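Local coordinates for protein alpha-L-arabinofuranosidase B (PDB 6SXT) that removes terminal non-reducing alpha-L-arabinofuranosyl residues from arabinan, arabinogalactan and arabinoxylan by hydrolysis, using a retaining catalytic domain joined to an arabinose-binding domain, at residues N67-I72 with T467-D472; A159-Y164 with T188-G193; I182-S187 with R226-A231. All coordinates share one frame; numbering follows the deposited sequence.

Contact 1: residues N67-I72 with T467-D472; sequences NTTCLI and TSFNND. With NAG (2-acetamido-2-deoxy-beta-D-glucopyranose), chain D.
Asn470 and Asn67 carry the polar half of this interdomain contact. The amide nitrogen ND2 of Asn470 donates to the backbone carbonyl O of Asn67 over 2.7 Å, but the bond is bent, with an N-H...O angle of 138°, and the donor stands above the carbonyl plane instead of lying in it. CG of Asn470 is anti to its own carbonyl carbon (chi1 -77°), which swings the amide off the short helix 469-472 toward the loop 67-69. The other end of the same amide is bridged by water: the water donates to Asn470 OD1 at 2.7 Å and accepts from Thr68 OG1 at 2.8 Å. One amide thus grips two successive residues of the loop, one directly and one through solvent, which fixes which way round it sits.

The apolar half is slight. Methyl CG2 of Thr69 meets CE2 of the Phe469 ring at 3.9 Å, approaching it obliquely, while the hydroxyl of Thr69 is bonded to Asn457.

The third element is covalent: Asn67 ND2 is linked to C1 of an N-acetylglucosamine at 1.4 Å. The N-H left on ND2 is bonded to Leu428 O and the sugar to Ala427 O, so a glycan rooted on the catalytic domain lies against the arabinose-binding domain.

Within the fold, the loop 67-69 runs on into strand 70-75 of the catalytic domain. Across the boundary, helix 469-472 precedes strand 475-479 and packs against strand 444-448 of the arabinose-binding domain, a beta-trefoil: Phe469 rests on Tyr444 and Arg446, and Asp472, a substrate-binding residue of that domain, forms a salt bridge with Arg446.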
loop_
_atom_site.group_PDB
_atom_site.type_symbol
_atom_site.label_atom_id
_atom_site.label_comp_id
_atom_site.label_asym_id
_atom_site.label_seq_id
_atom_site.Cartn_x
_atom_site.Cartn_y
_atom_site.Cartn_z
ATOM N N ASN A 67 13.164 -10.919 12.723
ATOM C CA ASN A 67 13.521 -10.209 13.967
ATOM C C ASN A 67 13.865 -8.756 13.691
ATOM O O ASN A 67 14.681 -8.192 14.409
ATOM C CB ASN A 67 14.670 -10.883 14.725
ATOM C CG ASN A 67 14.352 -12.311 14.956
ATOM O OD1 ASN A 67 14.832 -13.166 14.211
ATOM N ND2 ASN A 67 13.516 -12.545 15.958
ATOM N N THR A 68 13.252 -8.144 12.676
ATOM C CA THR A 68 13.406 -6.718 12.411
ATOM C C THR A 68 12.245 -6.281 11.535
ATOM O O THR A 68 11.246 -7.025 11.443
ATOM C CB THR A 68 14.799 -6.420 11.826
ATOM O OG1 THR A 68 15.031 -5.020 11.796
ATOM C CG2 THR A 68 15.051 -7.015 10.444
ATOM N N THR A 69 12.422 -5.112 10.950
ATOM C CA THR A 69 11.436 -4.478 10.058
ATOM C C THR A 69 12.096 -4.256 8.708
ATOM O O THR A 69 13.315 -4.050 8.658
ATOM C CB THR A 69 10.917 -3.167 10.651
ATOM O OG1 THR A 69 12.026 -2.290 10.845
ATOM C CG2 THR A 69 10.141 -3.453 11.912
ATOM N N CYS A 70 11.296 -4.259 7.660
ATOM C CA CYS A 70 11.838 -4.044 6.301
ATOM C C CYS A 70 11.001 -3.023 5.560
ATOM O O CYS A 70 9.763 -2.983 5.711
ATOM C CB CYS A 70 11.869 -5.326 5.518
ATOM S SG CYS A 70 13.348 -6.316 5.868
ATOM N N LEU A 71 11.695 -2.270 4.721
ATOM C CA LEU A 71 11.127 -1.307 3.776
ATOM C C LEU A 71 11.523 -1.754 2.372
ATOM O O LEU A 71 12.623 -2.310 2.192
ATOM C CB LEU A 71 11.723 0.060 4.041
ATOM C CG LEU A 71 11.395 0.673 5.403
ATOM C CD1 LEU A 71 12.123 1.993 5.594
ATOM C CD2 LEU A 71 9.894 0.848 5.589
ATOM N N ILE A 72 10.637 -1.494 1.426
ATOM C CA ILE A 72 10.948 -1.644 -0.013
ATOM C C ILE A 72 11.572 -0.340 -0.483
ATOM O O ILE A 72 10.898 0.671 -0.565
ATOM C CB ILE A 72 9.711 -2.051 -0.813
ATOM C CG1 ILE A 72 9.225 -3.418 -0.369
ATOM C CG2 ILE A 72 10.013 -2.038 -2.294
ATOM C CD1 ILE A 72 7.804 -3.738 -0.847
ATOM N N THR A 467 16.429 2.669 19.289
ATOM C CA THR A 467 16.879 2.114 20.582
ATOM C C THR A 467 15.759 1.309 21.220
ATOM O O THR A 467 14.682 1.884 21.393
ATOM C CB THR A 467 17.339 3.238 21.506
ATOM O OG1 THR A 467 18.375 3.893 20.798
ATOM C CG2 THR A 467 17.872 2.728 22.822
ATOM N N SER A 468 16.014 0.048 21.458
ATOM C CA SER A 468 15.110 -0.882 22.177
ATOM C C SER A 468 13.845 -1.127 21.335
ATOM O O SER A 468 12.875 -1.600 21.885
ATOM C CB SER A 468 14.717 -0.303 23.557
ATOM O OG SER A 468 14.183 -1.299 24.389
ATOM N N PHE A 469 13.917 -0.924 20.020
ATOM C CA PHE A 469 12.691 -1.024 19.185
ATOM C C PHE A 469 12.145 -2.439 19.295
ATOM O O PHE A 469 10.946 -2.626 19.592
ATOM C CB PHE A 469 12.939 -0.634 17.719
ATOM C CG PHE A 469 11.664 -0.747 16.939
ATOM C CD1 PHE A 469 10.745 0.278 16.905
ATOM C CD2 PHE A 469 11.391 -1.922 16.257
ATOM C CE1 PHE A 469 9.581 0.154 16.157
ATOM C CE2 PHE A 469 10.206 -2.042 15.527
ATOM C CZ PHE A 469 9.311 -1.007 15.482
ATOM N N ASN A 470 12.939 -3.452 18.990
ATOM C CA ASN A 470 12.457 -4.834 18.945
ATOM C C ASN A 470 11.815 -5.186 20.300
ATOM O O ASN A 470 10.771 -5.835 20.325
ATOM C CB ASN A 470 13.551 -5.830 18.607
ATOM C CG ASN A 470 13.914 -5.836 17.127
ATOM O OD1 ASN A 470 13.483 -4.976 16.364
ATOM N ND2 ASN A 470 14.685 -6.859 16.783
ATOM N N ASN A 471 12.472 -4.860 21.413
ATOM C CA ASN A 471 11.890 -5.208 22.742
ATOM C C ASN A 471 10.604 -4.409 22.990
ATOM O O ASN A 471 9.598 -5.029 23.465
ATOM C CB ASN A 471 12.933 -4.964 23.835
ATOM C CG ASN A 471 14.010 -6.015 23.840
ATOM O OD1 ASN A 471 13.805 -7.155 23.434
ATOM N ND2 ASN A 471 15.151 -5.647 24.416
ATOM N N ASP A 472 10.587 -3.142 22.621
ATOM C CA ASP A 472 9.483 -2.196 22.936
ATOM C C ASP A 472 8.250 -2.472 22.067
ATOM O O ASP A 472 7.199 -1.905 22.386
ATOM C CB ASP A 472 9.889 -0.743 22.808
ATOM C CG ASP A 472 11.002 -0.272 23.756
ATOM O OD1 ASP A 472 11.432 -1.094 24.636
ATOM O OD2 ASP A 472 11.425 0.870 23.541
HETATM C C1 NAG D . 13.119 -13.890 16.250
HETATM C C2 NAG D . 13.586 -14.397 17.609
HETATM C C3 NAG D . 13.131 -15.853 17.820
HETATM C C4 NAG D . 11.626 -16.004 17.542
HETATM C C5 NAG D . 11.184 -15.262 16.284
HETATM C C6 NAG D . 9.641 -15.184 16.166
HETATM C C7 NAG D . 15.585 -13.185 18.379
HETATM C C8 NAG D . 17.072 -13.103 18.374
HETATM N N2 NAG D . 15.036 -14.237 17.751
HETATM O O3 NAG D . 13.444 -16.328 19.170
HETATM O O4 NAG D . 11.248 -17.384 17.529
HETATM O O5 NAG D . 11.681 -13.913 16.205
HETATM O O6 NAG D . 9.084 -14.548 17.357
HETATM O O7 NAG D . 14.896 -12.332 18.941
HETATM O O HOH W 1 15.221 -4.250 14.433
#

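Contact 2: residues A159-Y164 with T188-G193; sequences ACCFDY and TTWGYG. With LXE ([(1~{S},2~{S},3~{S},4~{S})-2-(hydroxymethyl)-3,4-bis(oxidanyl)cyclopentyl]azanium), chain G; NAG (2-acetamido-2-deoxy-beta-D-glucopyranose), chain B.
Trp190 meets the Cys160-Cys161 disulfide, a bond between adjacent residues across a cis peptide. The close part is sulfur against indole: Cys160 SG lies 4.1 Å from Trp190 CH2, and Cys161 SG lies 4.3 Å from Trp190 CZ3. Both sulfurs stand obliquely to the six-membered ring, 64° and 56° off its normal, so neither sits squarely over it. With chi1 at -175°, Cys160 holds SG opposite its backbone N, and it reaches the indole rim; the ring closed by the 2.1 Å bond from Cys160 SG to Cys161 SG keeps the two sulfurs together.

On the looser side, Thr189 is exposed and has no contact with 159-164, but lays its CG2 over the centre of one indole face. Thr188 OG1 comes within 3.3 Å of C8 of the glycan carried by Asn186.

The opposite indole face receives C5' of the bound cyclopentyl inhibitor, 3.9 Å from Trp190 CH2, while O3' lies 3.8 Å from Cys160 SG. Vicinal disulfide and tryptophan thus form adjoining walls of the GH54 active-site pocket, which holds the nucleophile Glu205 and the proton donor Asp281.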
loop_
_atom_site.group_PDB
_atom_site.type_symbol
_atom_site.label_atom_id
_atom_site.label_comp_id
_atom_site.label_asym_id
_atom_site.label_seq_id
_atom_site.Cartn_x
_atom_site.Cartn_y
_atom_site.Cartn_z
ATOM N N ALA A 159 -8.398 10.845 -0.809
ATOM C CA ALA A 159 -7.399 11.936 -0.784
ATOM C C ALA A 159 -6.549 11.881 -2.040
ATOM O O ALA A 159 -6.352 10.812 -2.609
ATOM C CB ALA A 159 -6.582 11.843 0.443
ATOM N N CYS A 160 -6.032 13.004 -2.499
ATOM C CA CYS A 160 -5.215 13.012 -3.720
ATOM C C CYS A 160 -3.821 12.492 -3.378
ATOM O O CYS A 160 -3.218 12.973 -2.416
ATOM C CB CYS A 160 -5.093 14.402 -4.293
ATOM S SG CYS A 160 -4.221 14.410 -5.860
ATOM N N CYS A 161 -3.280 11.516 -4.111
ATOM C CA CYS A 161 -3.897 10.792 -5.206
ATOM C C CYS A 161 -3.169 9.452 -5.339
ATOM O O CYS A 161 -1.932 9.461 -5.300
ATOM C CB CYS A 161 -3.776 11.435 -6.581
ATOM S SG CYS A 161 -4.987 12.758 -6.936
ATOM N N PHE A 162 -3.890 8.337 -5.430
ATOM C CA PHE A 162 -3.200 7.022 -5.544
ATOM C C PHE A 162 -3.041 6.736 -7.032
ATOM O O PHE A 162 -3.960 6.178 -7.672
ATOM C CB PHE A 162 -3.976 5.908 -4.832
ATOM C CG PHE A 162 -3.191 4.627 -4.870
ATOM C CD1 PHE A 162 -2.077 4.512 -4.077
ATOM C CD2 PHE A 162 -3.489 3.608 -5.770
ATOM C CE1 PHE A 162 -1.275 3.386 -4.107
ATOM C CE2 PHE A 162 -2.672 2.479 -5.825
ATOM C CZ PHE A 162 -1.587 2.378 -4.994
ATOM N N ASP A 163 -1.921 7.147 -7.589
ATOM C CA ASP A 163 -1.660 7.105 -9.033
ATOM C C ASP A 163 -0.541 6.119 -9.392
ATOM O O ASP A 163 0.367 5.880 -8.607
ATOM C CB ASP A 163 -1.293 8.437 -9.659
ATOM C CG ASP A 163 -2.371 9.482 -9.706
ATOM O OD1 ASP A 163 -3.497 9.228 -9.263
ATOM O OD2 ASP A 163 -2.008 10.640 -10.173
ATOM N N TYR A 164 -0.588 5.633 -10.618
ATOM C CA TYR A 164 0.551 4.939 -11.243
ATOM C C TYR A 164 0.586 5.378 -12.690
ATOM O O TYR A 164 -0.403 5.185 -13.436
ATOM C CB TYR A 164 0.430 3.413 -11.175
ATOM C CG TYR A 164 1.524 2.686 -11.907
ATOM C CD1 TYR A 164 2.840 2.778 -11.482
ATOM C CD2 TYR A 164 1.293 1.947 -13.064
ATOM C CE1 TYR A 164 3.873 2.130 -12.135
ATOM C CE2 TYR A 164 2.303 1.270 -13.723
ATOM C CZ TYR A 164 3.613 1.354 -13.267
ATOM O OH TYR A 164 4.599 0.699 -13.958
ATOM N N THR A 188 -13.991 12.530 -4.988
ATOM C CA THR A 188 -15.004 13.142 -5.882
ATOM C C THR A 188 -14.732 14.643 -6.054
ATOM O O THR A 188 -15.663 15.353 -6.536
ATOM C CB THR A 188 -16.424 12.918 -5.337
ATOM O OG1 THR A 188 -16.479 13.575 -4.083
ATOM C CG2 THR A 188 -16.749 11.449 -5.116
ATOM N N THR A 189 -13.502 15.060 -5.819
ATOM C CA THR A 189 -13.067 16.470 -6.021
ATOM C C THR A 189 -13.182 16.856 -7.485
ATOM O O THR A 189 -13.589 17.998 -7.806
ATOM C CB THR A 189 -11.656 16.667 -5.472
ATOM O OG1 THR A 189 -11.678 16.294 -4.098
ATOM C CG2 THR A 189 -11.124 18.060 -5.689
ATOM N N TRP A 190 -12.838 15.949 -8.380
ATOM C CA TRP A 190 -12.909 16.140 -9.832
ATOM C C TRP A 190 -13.932 15.162 -10.409
ATOM O O TRP A 190 -15.146 15.410 -10.373
ATOM C CB TRP A 190 -11.483 15.990 -10.398
ATOM C CG TRP A 190 -10.461 16.914 -9.807
ATOM C CD1 TRP A 190 -10.194 18.206 -10.201
ATOM C CD2 TRP A 190 -9.511 16.617 -8.768
ATOM N NE1 TRP A 190 -9.175 18.719 -9.443
ATOM C CE2 TRP A 190 -8.747 17.782 -8.536
ATOM C CE3 TRP A 190 -9.270 15.486 -7.943
ATOM C CZ2 TRP A 190 -7.733 17.823 -7.575
ATOM C CZ3 TRP A 190 -8.250 15.525 -7.017
ATOM C CH2 TRP A 190 -7.500 16.692 -6.823
ATOM N N GLY A 191 -13.488 14.033 -10.914
ATOM C CA GLY A 191 -14.359 13.053 -11.534
ATOM C C GLY A 191 -14.817 12.020 -10.527
ATOM O O GLY A 191 -14.176 11.852 -9.509
ATOM N N TYR A 192 -15.817 11.263 -10.957
ATOM C CA TYR A 192 -16.304 10.078 -10.219
ATOM C C TYR A 192 -17.276 9.332 -11.111
ATOM O O TYR A 192 -17.679 9.775 -12.234
ATOM C CB TYR A 192 -16.829 10.476 -8.837
ATOM C CG TYR A 192 -17.998 11.435 -8.941
ATOM C CD1 TYR A 192 -19.290 10.967 -9.103
ATOM C CD2 TYR A 192 -17.792 12.807 -8.958
ATOM C CE1 TYR A 192 -20.378 11.840 -9.229
ATOM C CE2 TYR A 192 -18.868 13.694 -9.105
ATOM C CZ TYR A 192 -20.159 13.204 -9.231
ATOM O OH TYR A 192 -21.244 14.042 -9.406
ATOM N N GLY A 193 -17.541 8.081 -10.736
ATOM C CA GLY A 193 -18.380 7.183 -11.516
ATOM C C GLY A 193 -19.679 6.850 -10.768
ATOM O O GLY A 193 -20.046 7.585 -9.799
HETATM C "C1'" LXE G . -2.100 17.955 -9.944
HETATM C "C2'" LXE G . -1.499 16.659 -9.396
HETATM O "O2'" LXE G . -0.282 16.371 -9.982
HETATM C "C3'" LXE G . -2.559 15.706 -9.740
HETATM O "O3'" LXE G . -2.269 14.404 -9.081
HETATM C "C4'" LXE G . -3.763 16.370 -9.105
HETATM C "C5'" LXE G . -5.077 15.937 -9.729
HETATM O "O5'" LXE G . -5.134 16.072 -11.132
HETATM C "C6'" LXE G . -3.467 17.909 -9.308
HETATM N "N1'" LXE G . -3.480 18.504 -7.941
HETATM C C1 NAG B . -15.090 7.756 0.353
HETATM C C2 NAG B . -16.024 8.974 0.610
HETATM C C3 NAG B . -16.215 9.166 2.121
HETATM C C4 NAG B . -16.728 7.901 2.766
HETATM C C5 NAG B . -15.736 6.768 2.344
HETATM C C6 NAG B . -16.118 5.450 2.946
HETATM C C7 NAG B . -16.144 10.940 -0.865
HETATM C C8 NAG B . -15.378 12.109 -1.310
HETATM N N2 NAG B . -15.499 10.191 0.033
HETATM O O3 NAG B . -17.225 10.239 2.216
HETATM O O4 NAG B . -16.618 7.939 4.187
HETATM O O5 NAG B . -15.741 6.604 0.938
HETATM O O6 NAG B . -17.426 5.057 2.587
HETATM O O7 NAG B . -17.249 10.651 -1.359
#

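Contact 3: residues I182-S187 with R226-A231; sequences IYLGNS and RFVTAA. With NAG (2-acetamido-2-deoxy-beta-D-glucopyranose), chain B; ACT (acetate ion), chain H.
Two facing beta-sheets of the concanavalin-like catalytic domain meet here, strand 180-185 from a four-stranded sheet against strand 227-235 from the large antiparallel one. No hydrogen bond links the two segments; the contact is made by side chains in a buried layer between them.

Ile182 and Leu184, alternate residues of one strand, point to the same side and meet Ala230 and Val228 of the other. Methyl CG2 of Ile182 lies 3.9 Å from Ala230 CB, and its CD1 reaches past to Ala230 O at 3.6 Å. The Ile182 branches share the work: CG2 is anti to the backbone N and faces the alanine methyl, while CG1 leads CD1 on to the backbone. Ile182 thus touches both the methyl and the main chain of Ala230.

Leu184 and Val228 reach toward each other tip to tip, with Leu184 CD2 4.0 Å from Val228 CG1. Leu184 holds its CG anti to the backbone N (chi1 -179°), which extends the branch across the interface. Around these pairs, Met147 and Leu151 of strand 145-152 and Ile200 of strand 199-203 continue the apolar layer.

Tyr183, between the two, points away from the opposing strand, and its OH accepts the backbone N-H of Ser187 at 3.1 Å, holding the turn that follows the strand. In that turn Asn186 carries an N-linked glycan, which is also hydrogen-bonded to Asp158.

At the other segment's start, NH1 of Arg226 lies over one face of the Phe227 ring, toward its rim, and is hydrogen-bonded to Tyr291 OH. The guanidinium clasps an acetate, probably from the crystallisation liquor, by its edge: NE bonds to OXT and NH2 of Arg226 to O of the acetate, each at 2.9 Å and nearly straight, at 170° and 176°.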
loop_
_atom_site.group_PDB
_atom_site.type_symbol
_atom_site.label_atom_id
_atom_site.label_comp_id
_atom_site.label_asym_id
_atom_site.label_seq_id
_atom_site.Cartn_x
_atom_site.Cartn_y
_atom_site.Cartn_z
ATOM N N ILE A 182 -3.024 6.143 -14.132
ATOM C CA ILE A 182 -4.080 5.413 -13.403
ATOM C C ILE A 182 -4.294 6.043 -12.044
ATOM O O ILE A 182 -3.319 6.236 -11.316
ATOM C CB ILE A 182 -3.718 3.932 -13.278
ATOM C CG1 ILE A 182 -3.585 3.264 -14.633
ATOM C CG2 ILE A 182 -4.727 3.233 -12.376
ATOM C CD1 ILE A 182 -2.844 1.923 -14.555
ATOM N N TYR A 183 -5.542 6.237 -11.682
ATOM C CA TYR A 183 -5.949 6.595 -10.324
ATOM C C TYR A 183 -6.932 5.529 -9.811
ATOM O O TYR A 183 -7.805 5.092 -10.567
ATOM C CB TYR A 183 -6.653 7.968 -10.317
ATOM C CG TYR A 183 -7.346 8.246 -9.011
ATOM C CD1 TYR A 183 -6.673 8.850 -7.956
ATOM C CD2 TYR A 183 -8.671 7.905 -8.789
ATOM C CE1 TYR A 183 -7.259 9.038 -6.722
ATOM C CE2 TYR A 183 -9.273 8.095 -7.562
ATOM C CZ TYR A 183 -8.583 8.671 -6.519
ATOM O OH TYR A 183 -9.148 8.811 -5.272
ATOM N N LEU A 184 -6.817 5.162 -8.553
ATOM C CA LEU A 184 -7.826 4.305 -7.881
ATOM C C LEU A 184 -8.149 4.880 -6.515
ATOM O O LEU A 184 -7.254 5.010 -5.689
ATOM C CB LEU A 184 -7.361 2.854 -7.755
ATOM C CG LEU A 184 -8.372 1.930 -7.089
ATOM C CD1 LEU A 184 -9.672 1.805 -7.849
ATOM C CD2 LEU A 184 -7.754 0.555 -6.886
ATOM N N GLY A 185 -9.440 5.170 -6.278
ATOM C CA GLY A 185 -9.878 5.701 -4.996
ATOM C C GLY A 185 -11.277 6.289 -5.134
ATOM O O GLY A 185 -11.892 6.145 -6.165
ATOM N N ASN A 186 -11.758 6.910 -4.051
ATOM C CA ASN A 186 -13.130 7.470 -4.139
ATOM C C ASN A 186 -13.074 8.971 -3.945
ATOM O O ASN A 186 -14.046 9.505 -3.421
ATOM C CB ASN A 186 -14.116 6.795 -3.195
ATOM C CG ASN A 186 -13.959 7.127 -1.732
ATOM O OD1 ASN A 186 -12.881 7.059 -1.147
ATOM N ND2 ASN A 186 -15.104 7.501 -1.090
ATOM N N SER A 187 -12.008 9.610 -4.379
ATOM C CA SER A 187 -12.040 11.071 -4.577
ATOM C C SER A 187 -13.278 11.442 -5.377
ATOM O O SER A 187 -13.533 10.865 -6.448
ATOM C CB SER A 187 -10.801 11.537 -5.293
ATOM O OG SER A 187 -10.924 12.947 -5.528
ATOM N N ARG A 226 -11.368 -7.548 -5.100
ATOM C CA ARG A 226 -10.218 -7.534 -4.202
ATOM C C ARG A 226 -8.910 -7.328 -4.981
ATOM O O ARG A 226 -8.021 -6.627 -4.481
ATOM C CB ARG A 226 -10.173 -8.811 -3.371
ATOM C CG ARG A 226 -8.935 -8.904 -2.501
ATOM C CD ARG A 226 -8.757 -7.752 -1.529
ATOM N NE ARG A 226 -7.625 -7.882 -0.632
ATOM C CZ ARG A 226 -6.343 -7.743 -0.999
ATOM N NH1 ARG A 226 -6.062 -7.423 -2.263
ATOM N NH2 ARG A 226 -5.384 -7.985 -0.115
ATOM N N PHE A 227 -8.764 -7.927 -6.127
ATOM C CA PHE A 227 -7.637 -7.689 -7.039
ATOM C C PHE A 227 -8.230 -7.116 -8.319
ATOM O O PHE A 227 -9.065 -7.787 -8.993
ATOM C CB PHE A 227 -6.862 -8.969 -7.333
ATOM C CG PHE A 227 -6.247 -9.559 -6.102
ATOM C CD1 PHE A 227 -5.014 -9.126 -5.650
ATOM C CD2 PHE A 227 -6.872 -10.603 -5.448
ATOM C CE1 PHE A 227 -4.475 -9.662 -4.488
ATOM C CE2 PHE A 227 -6.310 -11.177 -4.321
ATOM C CZ PHE A 227 -5.123 -10.692 -3.843
ATOM N N VAL A 228 -7.842 -5.897 -8.657
ATOM C CA VAL A 228 -8.371 -5.200 -9.842
ATOM C C VAL A 228 -7.268 -5.021 -10.853
ATOM O O VAL A 228 -6.160 -4.575 -10.497
ATOM C CB VAL A 228 -9.106 -3.903 -9.481
ATOM C CG1 VAL A 228 -8.252 -2.915 -8.773
ATOM C CG2 VAL A 228 -9.720 -3.280 -10.737
ATOM N N THR A 229 -7.547 -5.355 -12.114
ATOM C CA THR A 229 -6.681 -4.951 -13.231
ATOM C C THR A 229 -7.190 -3.628 -13.755
ATOM O O THR A 229 -8.327 -3.591 -14.232
ATOM C CB THR A 229 -6.648 -5.945 -14.375
ATOM O OG1 THR A 229 -6.275 -7.225 -13.839
ATOM C CG2 THR A 229 -5.653 -5.529 -15.420
ATOM N N ALA A 230 -6.372 -2.583 -13.686
ATOM C CA ALA A 230 -6.706 -1.280 -14.302
ATOM C C ALA A 230 -5.834 -1.135 -15.521
ATOM O O ALA A 230 -4.592 -1.138 -15.352
ATOM C CB ALA A 230 -6.461 -0.178 -13.303
ATOM N N ALA A 231 -6.408 -0.934 -16.710
ATOM C CA ALA A 231 -5.639 -0.763 -17.952
ATOM C C ALA A 231 -6.048 0.566 -18.566
ATOM O O ALA A 231 -7.258 0.776 -18.850
ATOM C CB ALA A 231 -5.824 -1.899 -18.933
HETATM C C1 NAG B . -15.090 7.756 0.353
HETATM C C2 NAG B . -16.024 8.974 0.610
HETATM C C3 NAG B . -16.215 9.166 2.121
HETATM C C4 NAG B . -16.728 7.901 2.766
HETATM C C5 NAG B . -15.736 6.768 2.344
HETATM C C6 NAG B . -16.118 5.450 2.946
HETATM C C7 NAG B . -16.144 10.940 -0.865
HETATM C C8 NAG B . -15.378 12.109 -1.310
HETATM N N2 NAG B . -15.499 10.191 0.033
HETATM O O3 NAG B . -17.225 10.239 2.216
HETATM O O4 NAG B . -16.618 7.939 4.187
HETATM O O5 NAG B . -15.741 6.604 0.938
HETATM O O6 NAG B . -17.426 5.057 2.587
HETATM O O7 NAG B . -17.249 10.651 -1.359
HETATM C C ACT H . -7.372 -8.999 2.831
HETATM O O ACT H . -6.020 -8.699 2.655
HETATM O OXT ACT H . -8.459 -8.610 2.056
HETATM C CH3 ACT H . -7.660 -10.047 3.935
#

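How the contacts relate
Contacts 2 and 3 are neighbours, their centres about 10 Å apart: strands 163-164 and 180-185 pair in one sheet, with probable hydrogen bonds from Ile182 N to Tyr164 O and from Leu184 N to Phe162 O. Their segments alternate along the chain, in the order 159-164, 182-187, 188-193, 226-231. The sheet they share borders the inhibitor pocket at contact 2 and packs on the large sheet at contact 3. Contact 1 lies on the other side of the chain's centre, about 34 and 32 Å away between centres. Its segments enclose both others in sequence and join the catalytic domain to the arabinose-binding domain, far from the catalytic pocket.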